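Side-chain contacts in putative hyaluronoglucosaminidase (Clostridium perfringens, PDB 6PWI), which probably acts as a family 84 glycoside hydrolase with hexosaminidase activity, cleaving N-acetylhexosamine units from glycans: residues Phe327-Lys332 and Asn345-Thr350; Glu337-Asp342 and Phe376-Glu381; Arg554-Ser559 and Arg611-Phe616. One frame throughout, in Å; residues are numbered along the deposited sequence.

Interaction 1: Phe327-Lys332 and Asn345-Thr350; sequences FIFVPK and NEYLKT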
# COMPACT_ATOMS: atom_id res chain seq x y z
N PHE A 327 5.87 -12.13 -16.45
CA PHE A 327 6.06 -12.88 -15.22
C PHE A 327 6.89 -12.09 -14.20
O PHE A 327 7.76 -11.29 -14.55
CB PHE A 327 6.77 -14.20 -15.48
CG PHE A 327 5.92 -15.29 -16.10
CD1 PHE A 327 5.03 -16.02 -15.32
CD2 PHE A 327 6.04 -15.60 -17.44
CE1 PHE A 327 4.26 -17.03 -15.89
CE2 PHE A 327 5.27 -16.61 -18.01
CZ PHE A 327 4.38 -17.32 -17.23
N ILE A 328 6.59 -12.36 -12.93
CA ILE A 328 7.35 -11.90 -11.79
C ILE A 328 8.11 -13.11 -11.26
O ILE A 328 7.56 -14.21 -11.23
CB ILE A 328 6.36 -11.31 -10.78
CG1 ILE A 328 5.94 -9.90 -11.21
CG2 ILE A 328 6.92 -11.33 -9.36
CD1 ILE A 328 4.48 -9.61 -11.00
N PHE A 329 9.39 -12.92 -10.90
CA PHE A 329 10.21 -14.00 -10.38
C PHE A 329 10.89 -13.55 -9.08
O PHE A 329 11.51 -12.50 -9.04
CB PHE A 329 11.20 -14.48 -11.44
CG PHE A 329 12.09 -15.63 -11.03
CD1 PHE A 329 11.70 -16.95 -11.27
CD2 PHE A 329 13.32 -15.41 -10.43
CE1 PHE A 329 12.51 -18.01 -10.89
CE2 PHE A 329 14.12 -16.48 -10.04
CZ PHE A 329 13.71 -17.78 -10.27
N VAL A 330 10.76 -14.36 -8.03
CA VAL A 330 11.39 -14.06 -6.76
C VAL A 330 12.57 -15.02 -6.60
O VAL A 330 12.38 -16.22 -6.51
CB VAL A 330 10.41 -14.18 -5.58
CG1 VAL A 330 11.11 -14.03 -4.24
CG2 VAL A 330 9.28 -13.19 -5.69
N PRO A 331 13.83 -14.52 -6.59
CA PRO A 331 14.99 -15.41 -6.65
C PRO A 331 15.28 -16.03 -5.28
O PRO A 331 14.76 -15.56 -4.27
CB PRO A 331 16.10 -14.46 -7.11
CG PRO A 331 15.71 -13.12 -6.50
CD PRO A 331 14.20 -13.10 -6.50
N LYS A 332 16.11 -17.09 -5.27
CA LYS A 332 16.51 -17.72 -4.02
C LYS A 332 17.38 -16.75 -3.22
O LYS A 332 17.27 -16.68 -2.00
CB LYS A 332 17.27 -19.02 -4.27
CG LYS A 332 17.68 -19.75 -3.00
CD LYS A 332 18.69 -20.84 -3.22
CE LYS A 332 18.83 -21.75 -2.02
NZ LYS A 332 20.07 -22.55 -2.09
N ASN A 345 28.23 -13.15 -8.23
CA ASN A 345 27.49 -14.24 -7.63
C ASN A 345 26.92 -15.13 -8.74
O ASN A 345 26.23 -14.64 -9.63
CB ASN A 345 26.44 -13.68 -6.67
CG ASN A 345 25.51 -14.74 -6.12
OD1 ASN A 345 24.58 -15.15 -6.80
ND2 ASN A 345 25.75 -15.17 -4.89
N GLU A 346 27.22 -16.44 -8.68
CA GLU A 346 26.90 -17.40 -9.73
C GLU A 346 25.40 -17.48 -9.94
O GLU A 346 24.91 -17.43 -11.07
CB GLU A 346 27.39 -18.81 -9.39
CG GLU A 346 28.89 -18.97 -9.32
CD GLU A 346 29.63 -19.04 -10.65
OE1 GLU A 346 28.99 -18.85 -11.71
OE2 GLU A 346 30.86 -19.28 -10.61
N TYR A 347 24.66 -17.62 -8.83
CA TYR A 347 23.22 -17.77 -8.88
C TYR A 347 22.60 -16.59 -9.62
O TYR A 347 21.83 -16.79 -10.56
CB TYR A 347 22.62 -18.00 -7.49
CG TYR A 347 21.11 -18.07 -7.52
CD1 TYR A 347 20.46 -19.28 -7.66
CD2 TYR A 347 20.34 -16.91 -7.47
CE1 TYR A 347 19.08 -19.35 -7.74
CE2 TYR A 347 18.96 -16.97 -7.54
CZ TYR A 347 18.33 -18.19 -7.68
OH TYR A 347 16.97 -18.24 -7.76
N LEU A 348 22.95 -15.36 -9.22
CA LEU A 348 22.31 -14.17 -9.77
C LEU A 348 22.68 -14.02 -11.25
O LEU A 348 21.84 -13.62 -12.05
CB LEU A 348 22.68 -12.93 -8.95
CG LEU A 348 22.11 -12.88 -7.53
CD1 LEU A 348 22.61 -11.66 -6.78
CD2 LEU A 348 20.59 -12.92 -7.52
N LYS A 349 23.92 -14.36 -11.61
CA LYS A 349 24.39 -14.28 -12.98
C LYS A 349 23.55 -15.21 -13.85
O LYS A 349 23.17 -14.84 -14.96
CB LYS A 349 25.88 -14.60 -13.04
CG LYS A 349 26.57 -14.41 -14.39
CD LYS A 349 28.06 -14.68 -14.28
CE LYS A 349 28.68 -15.30 -15.52
NZ LYS A 349 29.12 -14.27 -16.48
N THR A 350 23.24 -16.41 -13.33
CA THR A 350 22.46 -17.38 -14.09
C THR A 350 21.01 -16.93 -14.26
O THR A 350 20.47 -16.99 -15.36
CB THR A 350 22.51 -18.77 -13.45
OG1 THR A 350 23.89 -19.12 -13.44
CG2 THR A 350 21.74 -19.80 -14.24
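Tyr347 reaches from the first turn of helix 346-351 to the chain leaving barrel strand 328-330, and its phenol oxygen accepts a nearly straight hydrogen bond from the backbone of Lys332 (N to Tyr347 OH 2.9 Å, N-H...O 175°). With CG anti to the backbone N (chi1 176°), the ring projects from the helix and brings its hydroxyl to the loop after the strand. The same OH is hydrogen-bonded to Gln307 OE1, so two polar partners grip it. The inner side is buried and well packed. Pro331 CB lies in the plane of the phenol at its edge, 3.8 Å from Tyr347 CE2, and the Phe329 ring, approaching from the opposite direction, presents its edge to the hydroxyl, with CE2 and CZ 4.1 Å from Tyr347 OH. On the solvent side the Lys332 side chain touches with CB alone, 3.6 Å from Tyr347 OH, and its extended remainder leads away, exposed. The side chain of Lys332 lies about 7 Å from that of Asp299, the predicted proton donor. Asn345 caps the helix that carries the tyrosine, its OD1 accepting from Leu348 N at 2.9 Å in the carbonyl plane. The contact belongs to a beta-alpha-beta unit of the (beta/alpha)8 barrel: strand 328-330 runs between parallel strands 293-296 and 359-362, while Tyr347 packs on Ala304 of helix 304-321.

Interaction 2: Glu337-Asp342 and Phe376-Glu381; sequences ESAGGD and FEFFEE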
# COMPACT_ATOMS: atom_id res chain seq x y z
N GLU A 337 23.09 -9.30 1.12
CA GLU A 337 23.73 -10.08 2.18
C GLU A 337 23.84 -11.55 1.78
O GLU A 337 24.89 -12.15 1.95
CB GLU A 337 22.96 -9.93 3.49
CG GLU A 337 23.63 -10.65 4.65
CD GLU A 337 22.85 -10.61 5.96
OE1 GLU A 337 21.62 -10.86 5.92
OE2 GLU A 337 23.47 -10.31 7.00
N SER A 338 22.75 -12.14 1.28
CA SER A 338 22.75 -13.56 0.96
C SER A 338 23.43 -13.80 -0.38
O SER A 338 23.68 -14.94 -0.76
CB SER A 338 21.37 -14.12 0.99
OG SER A 338 20.73 -13.88 -0.25
N ALA A 339 23.72 -12.71 -1.10
CA ALA A 339 24.47 -12.79 -2.33
C ALA A 339 25.96 -12.75 -2.00
O ALA A 339 26.79 -12.83 -2.91
CB ALA A 339 24.09 -11.65 -3.24
N GLY A 340 26.27 -12.62 -0.71
CA GLY A 340 27.64 -12.52 -0.22
C GLY A 340 28.31 -11.19 -0.59
O GLY A 340 29.52 -11.04 -0.45
N GLY A 341 27.49 -10.23 -1.05
CA GLY A 341 27.97 -8.97 -1.59
C GLY A 341 28.80 -9.14 -2.86
O GLY A 341 29.61 -8.28 -3.21
N ASP A 342 28.58 -10.26 -3.55
CA ASP A 342 29.38 -10.65 -4.70
C ASP A 342 28.64 -10.22 -5.97
O ASP A 342 27.59 -10.77 -6.28
CB ASP A 342 29.59 -12.16 -4.67
CG ASP A 342 30.56 -12.72 -5.69
OD1 ASP A 342 31.05 -11.93 -6.54
OD2 ASP A 342 30.85 -13.93 -5.62
N PHE A 376 20.21 -1.09 -5.55
CA PHE A 376 19.73 -1.31 -6.90
C PHE A 376 20.91 -1.35 -7.88
O PHE A 376 20.88 -2.12 -8.83
CB PHE A 376 18.62 -0.32 -7.27
CG PHE A 376 17.35 -0.51 -6.48
CD1 PHE A 376 16.86 -1.79 -6.23
CD2 PHE A 376 16.65 0.57 -5.98
CE1 PHE A 376 15.71 -1.98 -5.49
CE2 PHE A 376 15.48 0.38 -5.25
CZ PHE A 376 15.02 -0.89 -5.00
N GLU A 377 21.95 -0.55 -7.61
CA GLU A 377 23.17 -0.60 -8.41
C GLU A 377 23.78 -1.99 -8.31
O GLU A 377 24.26 -2.54 -9.30
CB GLU A 377 24.20 0.44 -7.93
CG GLU A 377 23.94 1.86 -8.40
CD GLU A 377 24.72 2.95 -7.68
OE1 GLU A 377 25.60 2.63 -6.84
OE2 GLU A 377 24.45 4.15 -7.96
N PHE A 378 23.76 -2.55 -7.09
CA PHE A 378 24.33 -3.87 -6.86
C PHE A 378 23.54 -4.91 -7.66
O PHE A 378 24.13 -5.73 -8.36
CB PHE A 378 24.38 -4.22 -5.37
CG PHE A 378 24.76 -5.67 -5.14
CD1 PHE A 378 26.09 -6.05 -5.03
CD2 PHE A 378 23.79 -6.66 -5.11
CE1 PHE A 378 26.44 -7.38 -4.86
CE2 PHE A 378 24.14 -7.99 -4.93
CZ PHE A 378 25.46 -8.35 -4.80
N PHE A 379 22.21 -4.86 -7.51
CA PHE A 379 21.33 -5.81 -8.16
C PHE A 379 21.55 -5.78 -9.67
O PHE A 379 21.65 -6.83 -10.30
CB PHE A 379 19.86 -5.51 -7.84
CG PHE A 379 18.89 -6.48 -8.48
CD1 PHE A 379 18.42 -7.58 -7.78
CD2 PHE A 379 18.47 -6.31 -9.79
CE1 PHE A 379 17.54 -8.47 -8.37
CE2 PHE A 379 17.60 -7.20 -10.38
CZ PHE A 379 17.13 -8.28 -9.67
N GLU A 380 21.64 -4.57 -10.23
CA GLU A 380 21.79 -4.39 -11.67
C GLU A 380 23.12 -4.97 -12.14
O GLU A 380 23.16 -5.68 -13.15
CB GLU A 380 21.60 -2.92 -12.07
CG GLU A 380 21.58 -2.73 -13.58
CD GLU A 380 21.04 -1.41 -14.12
OE1 GLU A 380 20.56 -0.58 -13.32
OE2 GLU A 380 21.11 -1.23 -15.35
N GLU A 381 24.20 -4.69 -11.40
CA GLU A 381 25.53 -5.17 -11.70
C GLU A 381 25.55 -6.71 -11.69
O GLU A 381 26.24 -7.32 -12.49
CB GLU A 381 26.51 -4.55 -10.70
CG GLU A 381 27.96 -4.48 -11.16
CD GLU A 381 28.85 -3.53 -10.35
OE1 GLU A 381 28.31 -2.58 -9.72
OE2 GLU A 381 30.09 -3.74 -10.36
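Phe378, on helix 373-383 of the (beta/alpha)8 barrel, packs its ring against Ala339, Gly341 and Asp342 in a pair of overlapping beta turns. These turns, type I over Glu337-Gly340 and type I' over Ala339-Asp342, lie in the long loop between strand 328-330 and helix 346-351. From CB, which points toward the loop, the side chain swings CG anti to the backbone N (chi1 171°), and chi2 of 88° sets the ring plane roughly at right angles to the plane through CA, CB and CG. Its far end does the touching. Phe378 CE1 meets the backbone of Gly341, 3.6 Å from the carbonyl carbon C, and lies almost as near to Gly341 O. On the other flank Phe378 CE2 is 4.0 Å from Ala339 CB; this methyl sits at the ring edge, near its plane, and also touches CZ. At the tip, CZ comes against the Asp342 backbone. The contact is therefore one aromatic ring against one methyl and a stretch of peptide, and packing alone holds the two segments together here. Gly340 and Gly341 both have positive phi, as the type I' turn requires, and this bend presents the Gly341 and Asp342 peptides to the ring. The Phe378 side chain also touches Trp362 of strand 359-362. Asp342 N closes the turn on Ala339 O at 3.2 Å, and Asp342 O lies 3.5 Å from Phe378 CZ.

Interaction 3: Arg554-Ser559 and Arg611-Phe616; sequences RDLAES and RHLIPF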
# COMPACT_ATOMS: atom_id res chain seq x y z
N ARG A 554 -5.46 3.52 25.23
CA ARG A 554 -6.34 4.23 26.14
C ARG A 554 -5.76 4.16 27.56
O ARG A 554 -5.64 5.18 28.23
CB ARG A 554 -7.76 3.66 26.10
CG ARG A 554 -8.73 4.32 27.07
CD ARG A 554 -10.14 3.76 27.08
NE ARG A 554 -10.67 3.64 25.72
CZ ARG A 554 -10.76 2.49 25.05
NH1 ARG A 554 -11.24 2.49 23.81
NH2 ARG A 554 -10.37 1.36 25.60
N ASP A 555 -5.35 2.96 27.96
CA ASP A 555 -4.76 2.72 29.27
C ASP A 555 -3.46 3.52 29.43
O ASP A 555 -3.22 4.08 30.50
CB ASP A 555 -4.62 1.23 29.55
CG ASP A 555 -5.95 0.48 29.51
OD1 ASP A 555 -7.01 1.14 29.68
OD2 ASP A 555 -5.93 -0.75 29.31
N LEU A 556 -2.62 3.56 28.37
CA LEU A 556 -1.38 4.33 28.43
C LEU A 556 -1.70 5.80 28.69
O LEU A 556 -1.02 6.44 29.49
CB LEU A 556 -0.57 4.20 27.13
CG LEU A 556 0.12 2.87 26.82
CD1 LEU A 556 1.00 3.03 25.59
CD2 LEU A 556 0.94 2.34 27.99
N ALA A 557 -2.71 6.33 27.99
CA ALA A 557 -3.09 7.73 28.16
C ALA A 557 -3.57 7.99 29.58
O ALA A 557 -3.21 8.99 30.18
CB ALA A 557 -4.13 8.13 27.14
N GLU A 558 -4.38 7.07 30.12
CA GLU A 558 -4.91 7.21 31.47
C GLU A 558 -3.77 7.13 32.49
O GLU A 558 -3.76 7.87 33.47
CB GLU A 558 -6.02 6.20 31.74
CG GLU A 558 -7.39 6.75 31.35
CD GLU A 558 -8.50 5.73 31.14
OE1 GLU A 558 -8.23 4.51 31.19
OE2 GLU A 558 -9.66 6.17 30.91
N SER A 559 -2.80 6.25 32.24
CA SER A 559 -1.66 6.04 33.11
C SER A 559 -0.78 7.28 33.15
O SER A 559 -0.33 7.71 34.21
CB SER A 559 -0.88 4.83 32.68
OG SER A 559 0.28 4.66 33.47
N ARG A 611 8.05 3.45 21.79
CA ARG A 611 9.25 4.23 21.55
C ARG A 611 9.40 5.32 22.61
O ARG A 611 10.49 5.52 23.14
CB ARG A 611 9.35 4.72 20.09
CG ARG A 611 10.74 5.19 19.67
CD ARG A 611 10.76 5.77 18.27
NE ARG A 611 12.07 6.24 17.81
CZ ARG A 611 13.01 5.47 17.24
NH1 ARG A 611 12.81 4.17 17.07
NH2 ARG A 611 14.16 6.00 16.87
N HIS A 612 8.29 6.00 22.94
CA HIS A 612 8.39 7.13 23.86
C HIS A 612 7.32 7.08 24.95
O HIS A 612 7.60 7.52 26.06
CB HIS A 612 8.42 8.47 23.11
CG HIS A 612 9.62 8.62 22.25
ND1 HIS A 612 10.90 8.70 22.78
CD2 HIS A 612 9.77 8.68 20.90
CE1 HIS A 612 11.78 8.80 21.80
NE2 HIS A 612 11.10 8.81 20.63
N LEU A 613 6.12 6.56 24.65
CA LEU A 613 5.01 6.66 25.58
C LEU A 613 5.29 5.82 26.83
O LEU A 613 5.14 6.31 27.95
CB LEU A 613 3.68 6.24 24.93
CG LEU A 613 3.18 7.07 23.75
CD1 LEU A 613 1.68 6.87 23.54
CD2 LEU A 613 3.50 8.55 23.90
N ILE A 614 5.69 4.56 26.63
CA ILE A 614 5.93 3.66 27.74
C ILE A 614 7.18 4.12 28.52
O ILE A 614 7.14 4.19 29.75
CB ILE A 614 5.96 2.18 27.29
CG1 ILE A 614 4.56 1.72 26.89
CG2 ILE A 614 6.56 1.28 28.35
CD1 ILE A 614 4.54 0.42 26.12
N PRO A 615 8.31 4.44 27.85
CA PRO A 615 9.49 4.95 28.56
C PRO A 615 9.19 6.14 29.47
O PRO A 615 9.76 6.24 30.55
CB PRO A 615 10.45 5.32 27.41
CG PRO A 615 10.08 4.32 26.32
CD PRO A 615 8.57 4.24 26.42
N PHE A 616 8.28 7.02 29.03
CA PHE A 616 7.89 8.18 29.81
C PHE A 616 7.17 7.75 31.09
O PHE A 616 7.45 8.27 32.17
CB PHE A 616 7.04 9.12 28.96
CG PHE A 616 6.60 10.39 29.64
CD1 PHE A 616 7.48 11.14 30.41
CD2 PHE A 616 5.30 10.87 29.49
CE1 PHE A 616 7.07 12.31 31.02
CE2 PHE A 616 4.89 12.05 30.09
CZ PHE A 616 5.78 12.77 30.86
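The backbones of Leu556 and Ile614 approach to 7.4 Å between their CA atoms, where the middle of the long helix 540-572 passes the first turn of the last helix, 613-623. The contact is helix-helix packing within the C-terminal helical part of the chain, away from the predicted active site of the barrel. Leu556 carries one side of it. Its CB points toward the partner, and with CG anti to the carbonyl carbon (chi1 -71°) both methyls are turned to the other helix. Both meet the same methylene: Ile614 CG1 is 3.8 Å from Leu556 CD2 and 4.0 Å from Leu556 CD1. The two side chains meet at a slant, and Ile614 offers the flank of its longer branch at CG1, its CB bond pointing neither at nor away from the leucine. Leu613, one residue earlier, directs its CB toward helix 540-572 and adds a second, slacker point of contact. All three residues are buried, and the interface between the two segments is wholly apolar. Neighbouring helices close around it: Leu613 also packs on Tyr523 of helix 513-536, and Ile614 on Tyr589 of helix 575-591. His612 is the N-cap, and Leu613 and Ile614, the first two residues of the helix, make the contact. Leu556 CD1 also meets the earlier of these two, 4.2 Å from Leu613 CB.

This chain, a fragment of a longer protein, holds an N-terminal domain, the (beta/alpha)8 barrel and the helices after it. In the barrel, interaction 1 closes the loop from strand 328-330 to helix 346-351. Segment 337-342 falls within that loop, but its partner 376-381 comes later, past strand 359-362, so interactions 1 and 2 cross. They touch, through packing of Leu348 on Ala339 and a weak hydrogen bond from Asn345 ND2 to Ala339 O; together they pin one loop to two successive barrel helices. Interaction 3 follows in series, closing a 51-residue excursion through helix 575-591 and a hairpin within the C-terminal helices. Its centre is 46 and 42 Å from those of interactions 1 and 2.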